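Local coordinates for protein phosphoglycolate phosphatase (PDB 1KYT) that hydrolyses 2-phosphoglycolate to glycolate and phosphate with the help of magnesium, and releases phosphate from pyrophosphate less efficiently, at residues N90-E95 with K129-R134; D170-I175 with L187-A192. The protein carries 1 engineered substitution. All coordinates share one frame; numbering follows the deposited sequence.

Interaction 1: N90-E95 with K129-R134; sequences NKFLEE and KEAESR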
loop_
_atom_site.group_PDB
_atom_site.type_symbol
_atom_site.label_atom_id
_atom_site.label_comp_id
_atom_site.label_asym_id
_atom_site.label_seq_id
_atom_site.Cartn_x
_atom_site.Cartn_y
_atom_site.Cartn_z
ATOM N N ASN A 90 -10.373 15.280 -13.496
ATOM C CA ASN A 90 -11.030 15.751 -14.710
ATOM C C ASN A 90 -10.381 17.022 -15.239
ATOM O O ASN A 90 -10.236 17.193 -16.448
ATOM C CB ASN A 90 -12.542 15.983 -14.488
ATOM C CG ASN A 90 -13.369 14.698 -14.621
ATOM O OD1 ASN A 90 -12.896 13.687 -15.129
ATOM N ND2 ASN A 90 -14.616 14.749 -14.170
ATOM N N LYS A 91 -9.971 17.902 -14.334
ATOM C CA LYS A 91 -9.331 19.158 -14.710
ATOM C C LYS A 91 -7.948 18.909 -15.312
ATOM O O LYS A 91 -7.515 19.613 -16.228
ATOM C CB LYS A 91 -9.189 20.074 -13.493
ATOM C CG LYS A 91 -8.321 21.304 -13.759
ATOM C CD LYS A 91 -8.140 22.159 -12.514
ATOM C CE LYS A 91 -7.225 23.348 -12.791
ATOM N NZ LYS A 91 -7.715 24.180 -13.925
ATOM N N PHE A 92 -7.252 17.915 -14.776
ATOM C CA PHE A 92 -5.927 17.571 -15.269
ATOM C C PHE A 92 -6.068 17.094 -16.707
ATOM O O PHE A 92 -5.271 17.447 -17.568
ATOM C CB PHE A 92 -5.317 16.462 -14.408
ATOM C CG PHE A 92 -3.917 16.070 -14.812
ATOM C CD1 PHE A 92 -2.818 16.795 -14.367
ATOM C CD2 PHE A 92 -3.701 14.966 -15.628
ATOM C CE1 PHE A 92 -1.518 16.418 -14.728
ATOM C CE2 PHE A 92 -2.405 14.579 -15.995
ATOM C CZ PHE A 92 -1.314 15.307 -15.544
ATOM N N LEU A 93 -7.080 16.274 -16.965
ATOM C CA LEU A 93 -7.292 15.775 -18.321
ATOM C C LEU A 93 -7.602 16.920 -19.287
ATOM O O LEU A 93 -7.041 16.988 -20.383
ATOM C CB LEU A 93 -8.421 14.732 -18.349
ATOM C CG LEU A 93 -8.912 14.292 -19.735
ATOM C CD1 LEU A 93 -7.728 13.879 -20.602
ATOM C CD2 LEU A 93 -9.902 13.137 -19.591
ATOM N N GLU A 94 -8.482 17.823 -18.869
ATOM C CA GLU A 94 -8.854 18.965 -19.693
ATOM C C GLU A 94 -7.614 19.731 -20.142
ATOM O O GLU A 94 -7.473 20.046 -21.319
ATOM C CB GLU A 94 -9.792 19.892 -18.919
ATOM C CG GLU A 94 -10.205 21.141 -19.682
ATOM C CD GLU A 94 -11.186 22.004 -18.905
ATOM O OE1 GLU A 94 -11.307 21.808 -17.676
ATOM O OE2 GLU A 94 -11.828 22.887 -19.520
ATOM N N GLU A 95 -6.714 20.011 -19.203
ATOM C CA GLU A 95 -5.475 20.744 -19.494
ATOM C C GLU A 95 -4.489 19.976 -20.374
ATOM O O GLU A 95 -4.057 20.469 -21.414
ATOM C CB GLU A 95 -4.765 21.118 -18.193
ATOM C CG GLU A 95 -5.573 21.999 -17.267
ATOM C CD GLU A 95 -4.806 22.369 -16.010
ATOM O OE1 GLU A 95 -3.648 21.917 -15.860
ATOM O OE2 GLU A 95 -5.364 23.112 -15.172
ATOM N N LYS A 129 4.632 12.270 -15.022
ATOM C CA LYS A 129 5.357 13.236 -14.193
ATOM C C LYS A 129 4.443 14.399 -13.817
ATOM O O LYS A 129 4.475 14.897 -12.693
ATOM C CB LYS A 129 6.577 13.777 -14.942
ATOM C CG LYS A 129 7.646 12.739 -15.233
ATOM C CD LYS A 129 8.873 13.381 -15.880
ATOM C CE LYS A 129 9.983 12.360 -16.115
ATOM N NZ LYS A 129 11.222 13.001 -16.648
ATOM N N GLU A 130 3.646 14.858 -14.769
ATOM C CA GLU A 130 2.724 15.940 -14.480
ATOM C C GLU A 130 1.680 15.418 -13.484
ATOM O O GLU A 130 1.365 16.072 -12.497
ATOM C CB GLU A 130 2.058 16.428 -15.768
ATOM C CG GLU A 130 3.010 17.185 -16.687
ATOM C CD GLU A 130 3.641 18.397 -16.012
ATOM O OE1 GLU A 130 4.858 18.587 -16.156
ATOM O OE2 GLU A 130 2.929 19.164 -15.339
ATOM N N ALA A 131 1.177 14.215 -13.729
ATOM C CA ALA A 131 0.186 13.609 -12.849
ATOM C C ALA A 131 0.701 13.483 -11.409
ATOM O O ALA A 131 0.040 13.906 -10.469
ATOM C CB ALA A 131 -0.220 12.224 -13.391
ATOM N N GLU A 132 1.884 12.912 -11.229
ATOM C CA GLU A 132 2.413 12.745 -9.877
ATOM C C GLU A 132 2.700 14.090 -9.183
ATOM O O GLU A 132 2.520 14.222 -7.974
ATOM C CB GLU A 132 3.663 11.857 -9.899
ATOM C CG GLU A 132 3.442 10.574 -10.656
ATOM C CD GLU A 132 4.460 9.486 -10.354
ATOM O OE1 GLU A 132 5.637 9.799 -10.040
ATOM O OE2 GLU A 132 4.077 8.303 -10.451
ATOM N N SER A 133 3.149 15.084 -9.938
ATOM C CA SER A 133 3.416 16.384 -9.333
ATOM C C SER A 133 2.100 16.968 -8.832
ATOM O O SER A 133 2.088 17.955 -8.100
ATOM C CB SER A 133 4.024 17.343 -10.355
ATOM O OG SER A 133 3.048 17.741 -11.293
ATOM N N ARG A 134 0.990 16.352 -9.231
ATOM C CA ARG A 134 -0.326 16.828 -8.836
ATOM C C ARG A 134 -0.988 15.920 -7.802
ATOM O O ARG A 134 -2.152 16.090 -7.472
ATOM C CB ARG A 134 -1.215 16.950 -10.074
ATOM C CG ARG A 134 -0.641 17.871 -11.138
ATOM C CD ARG A 134 -1.043 19.319 -10.916
ATOM N NE ARG A 134 -2.286 19.645 -11.611
ATOM C CZ ARG A 134 -2.401 19.737 -12.934
ATOM N NH1 ARG A 134 -1.344 19.531 -13.712
ATOM N NH2 ARG A 134 -3.575 20.030 -13.483
#

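Interaction 2: D170-I175 with L187-A192; sequences DEILVI and LPVRKA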
loop_
_atom_site.group_PDB
_atom_site.type_symbol
_atom_site.label_atom_id
_atom_site.label_comp_id
_atom_site.label_asym_id
_atom_site.label_seq_id
_atom_site.Cartn_x
_atom_site.Cartn_y
_atom_site.Cartn_z
ATOM N N ASP A 170 -6.036 -12.898 7.093
ATOM C CA ASP A 170 -5.920 -14.269 6.631
ATOM C C ASP A 170 -7.241 -14.960 6.339
ATOM O O ASP A 170 -7.255 -16.130 5.985
ATOM C CB ASP A 170 -5.108 -15.122 7.601
ATOM C CG ASP A 170 -4.557 -16.367 6.932
ATOM O OD1 ASP A 170 -4.458 -17.418 7.595
ATOM O OD2 ASP A 170 -4.218 -16.290 5.729
ATOM N N GLU A 171 -8.354 -14.240 6.501
ATOM C CA GLU A 171 -9.661 -14.796 6.175
ATOM C C GLU A 171 -10.037 -14.264 4.794
ATOM O O GLU A 171 -11.097 -14.575 4.259
ATOM C CB GLU A 171 -10.708 -14.356 7.199
ATOM C CG GLU A 171 -10.469 -14.916 8.589
ATOM C CD GLU A 171 -11.505 -14.456 9.585
ATOM O OE1 GLU A 171 -11.588 -13.240 9.857
ATOM O OE2 GLU A 171 -12.246 -15.317 10.095
ATOM N N ILE A 172 -9.147 -13.458 4.227
ATOM C CA ILE A 172 -9.378 -12.848 2.925
ATOM C C ILE A 172 -8.432 -13.414 1.887
ATOM O O ILE A 172 -7.233 -13.560 2.136
ATOM C CB ILE A 172 -9.165 -11.316 2.961
ATOM C CG1 ILE A 172 -10.239 -10.652 3.826
ATOM C CG2 ILE A 172 -9.168 -10.737 1.520
ATOM C CD1 ILE A 172 -9.958 -9.192 4.074
ATOM N N LEU A 173 -8.997 -13.756 0.733
ATOM C CA LEU A 173 -8.227 -14.268 -0.389
ATOM C C LEU A 173 -8.309 -13.225 -1.508
ATOM O O LEU A 173 -9.391 -12.707 -1.800
ATOM C CB LEU A 173 -8.826 -15.592 -0.880
ATOM C CG LEU A 173 -8.380 -16.091 -2.257
ATOM C CD1 LEU A 173 -6.864 -16.299 -2.267
ATOM C CD2 LEU A 173 -9.118 -17.383 -2.595
ATOM N N VAL A 174 -7.175 -12.892 -2.115
ATOM C CA VAL A 174 -7.194 -11.944 -3.228
ATOM C C VAL A 174 -6.699 -12.639 -4.485
ATOM O O VAL A 174 -5.741 -13.417 -4.431
ATOM C CB VAL A 174 -6.303 -10.699 -2.975
ATOM C CG1 VAL A 174 -6.838 -9.906 -1.795
ATOM C CG2 VAL A 174 -4.877 -11.120 -2.761
ATOM N N ILE A 175 -7.376 -12.386 -5.598
ATOM C CA ILE A 175 -7.004 -12.955 -6.885
ATOM C C ILE A 175 -6.714 -11.803 -7.858
ATOM O O ILE A 175 -7.556 -10.933 -8.100
ATOM C CB ILE A 175 -8.122 -13.879 -7.429
ATOM C CG1 ILE A 175 -8.373 -15.008 -6.419
ATOM C CG2 ILE A 175 -7.730 -14.471 -8.777
ATOM C CD1 ILE A 175 -9.584 -15.878 -6.721
ATOM N N LEU A 187 -0.632 -6.920 0.948
ATOM C CA LEU A 187 -1.318 -6.960 2.240
ATOM C C LEU A 187 -1.146 -8.365 2.817
ATOM O O LEU A 187 -0.815 -9.295 2.090
ATOM C CB LEU A 187 -2.812 -6.648 2.089
ATOM C CG LEU A 187 -3.186 -5.253 1.594
ATOM C CD1 LEU A 187 -4.682 -5.193 1.339
ATOM C CD2 LEU A 187 -2.773 -4.212 2.623
ATOM N N PRO A 188 -1.398 -8.548 4.127
ATOM C CA PRO A 188 -1.250 -9.853 4.782
ATOM C C PRO A 188 -2.371 -10.840 4.498
ATOM O O PRO A 188 -2.652 -11.726 5.306
ATOM C CB PRO A 188 -1.173 -9.492 6.275
ATOM C CG PRO A 188 -0.901 -8.008 6.285
ATOM C CD PRO A 188 -1.692 -7.517 5.126
ATOM N N VAL A 189 -2.993 -10.694 3.334
ATOM C CA VAL A 189 -4.090 -11.556 2.933
ATOM C C VAL A 189 -3.588 -12.833 2.275
ATOM O O VAL A 189 -2.383 -13.001 2.061
ATOM C CB VAL A 189 -4.982 -10.830 1.929
ATOM C CG1 VAL A 189 -5.612 -9.616 2.574
ATOM C CG2 VAL A 189 -4.130 -10.392 0.719
ATOM N N ARG A 190 -4.515 -13.736 1.961
ATOM C CA ARG A 190 -4.166 -14.969 1.268
ATOM C C ARG A 190 -4.155 -14.559 -0.206
ATOM O O ARG A 190 -4.942 -13.706 -0.624
ATOM C CB ARG A 190 -5.210 -16.058 1.502
ATOM C CG ARG A 190 -4.681 -17.460 1.241
ATOM C CD ARG A 190 -3.700 -17.885 2.331
ATOM N NE ARG A 190 -4.350 -17.988 3.638
ATOM C CZ ARG A 190 -5.182 -18.966 3.983
ATOM N NH1 ARG A 190 -5.463 -19.929 3.125
ATOM N NH2 ARG A 190 -5.755 -18.969 5.179
ATOM N N LYS A 191 -3.274 -15.175 -0.990
ATOM C CA LYS A 191 -3.113 -14.813 -2.396
ATOM C C LYS A 191 -3.087 -15.969 -3.378
ATOM O O LYS A 191 -2.494 -17.018 -3.102
ATOM C CB LYS A 191 -1.805 -14.039 -2.550
ATOM C CG LYS A 191 -1.700 -12.792 -1.704
ATOM C CD LYS A 191 -0.270 -12.282 -1.708
ATOM C CE LYS A 191 0.318 -12.292 -0.329
ATOM N NZ LYS A 191 -0.299 -11.230 0.495
ATOM N N ALA A 192 -3.694 -15.756 -4.540
ATOM C CA ALA A 192 -3.711 -16.754 -5.600
ATOM C C ALA A 192 -3.674 -16.005 -6.917
ATOM O O ALA A 192 -4.175 -14.880 -7.012
ATOM C CB ALA A 192 -4.958 -17.617 -5.515
HETATM O O HOH W 1 -2.400 -14.204 4.795
#

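Interaction 1: N90-E95 with K129-R134
Phe-92 and Arg-134 carry this contact between helix 87-96 and the end of helix 124-133. The guanidinium of Arg-134 sits at the ring edge of Phe-92, and CD1 of Phe-92 lies under one guanidinium face, 3.2 Å from NH1 of Arg-134. The two planes are 59° apart, so this is not a stack. At the far end of the ring, CZ of Phe-92 reaches CB of Glu-130 at 3.6 Å and CB of Ala-131 at 3.9 Å. CG of Phe-92 stands opposite its own backbone N (chi1 -178°), which sends the ring straight across to the other helix. Arg-134 bends at chi2 and chi3, and this brings its guanidinium to the ring edge. There NH2 of Arg-134 gives a weak, bent hydrogen bond to OE1 of Glu-95 at 3.0 Å, as part of a salt bridge. One turn back, NZ of Lys-91 makes another weak hydrogen bond, within a salt bridge, to OE2 of Glu-95 at 2.9 Å. Leu-147 and Phe-136 of the neighbouring antiparallel sheet also pack against Phe-92. With an alanine in place of Phe-92, a gap would probably open beside Ala-131 and the Arg-134 head would be freer to turn. The carboxylate of Glu-95 probably offsets the like charges of Lys-91 and Arg-134.

Interaction 2: D170-I175 with L187-A192
Strands 172-175 and 190-193 lie side by side and parallel, joined through helix 182-185 as a beta-alpha-beta unit of the Rossmann-like HAD core. Their short axes run 4.6 Å apart at 27°. Leu-173 pairs with Arg-190, Val-174 with Lys-191 and Ile-175 with Ala-192. The bonds form a parallel ladder. Arg-190 N donates to Ile-172 O at 2.7 Å. Val-174 N donates to Arg-190 O at 2.8 Å. Ala-192 N donates to Val-174 O at 3.1 Å. Leu-173 and Ile-175 also bond through their backbones to strand 7-11, which ends in the nucleophile Asp-11. Strand 172-175 is therefore an inner strand.

On one face Leu-173 CD1 packs on Ala-192 CB, and Ile-220 of helix 215-223 covers this patch. On the other face the methyls of Val-174 meet CG2 of Val-189, with 3.6 Å between the two CG2 atoms, and Met-184 and Phe-185 touch Val-174. Lys-191 curls back on this face. Its NZ bonds to Val-189 O and to Phe-185 O, which ties the strand to the end of the helix before it.

The polar end lies at Asp-170. Arg-190 bends at chi2 (72°) and chi3 to present its NE edge to the carboxylate. NE of Arg-190 gives a hydrogen bond of 2.7 Å to OD2 of Asp-170. OD2 lies in the guanidinium plane and is met on its syn side, somewhat out of the carboxylate plane. NH2 of Arg-190 donates to OD1 of Asp-170 from above that plane, completing a two-pronged, side-on salt bridge. His-3, probably a tag remnant, bonds to both partners. A water donates to Asp-170 OD2 at 2.9 Å.

Interaction 1 and interaction 2 lie on opposite sides of the chain's centre. Their centres are 33 Å apart and they share no helix or strand. Interaction 2 is a buried contact within the central mixed sheet and runs up toward the magnesium site. Interaction 1 is partly buried, lies farther from the centre and stands away from the annotated sites. It joins two helices beside the smaller antiparallel sheet. The chemistry follows the place. Main-chain hydrogen bonds hold interaction 2, whereas interaction 1 has none across it and is carried mainly by side chains. Both include an arginine-carboxylate salt bridge. Its hydrogen bond is weak and bent in 90-95 with 129-134, whereas in 170-175 with 187-192 two nitrogens grip the carboxylate.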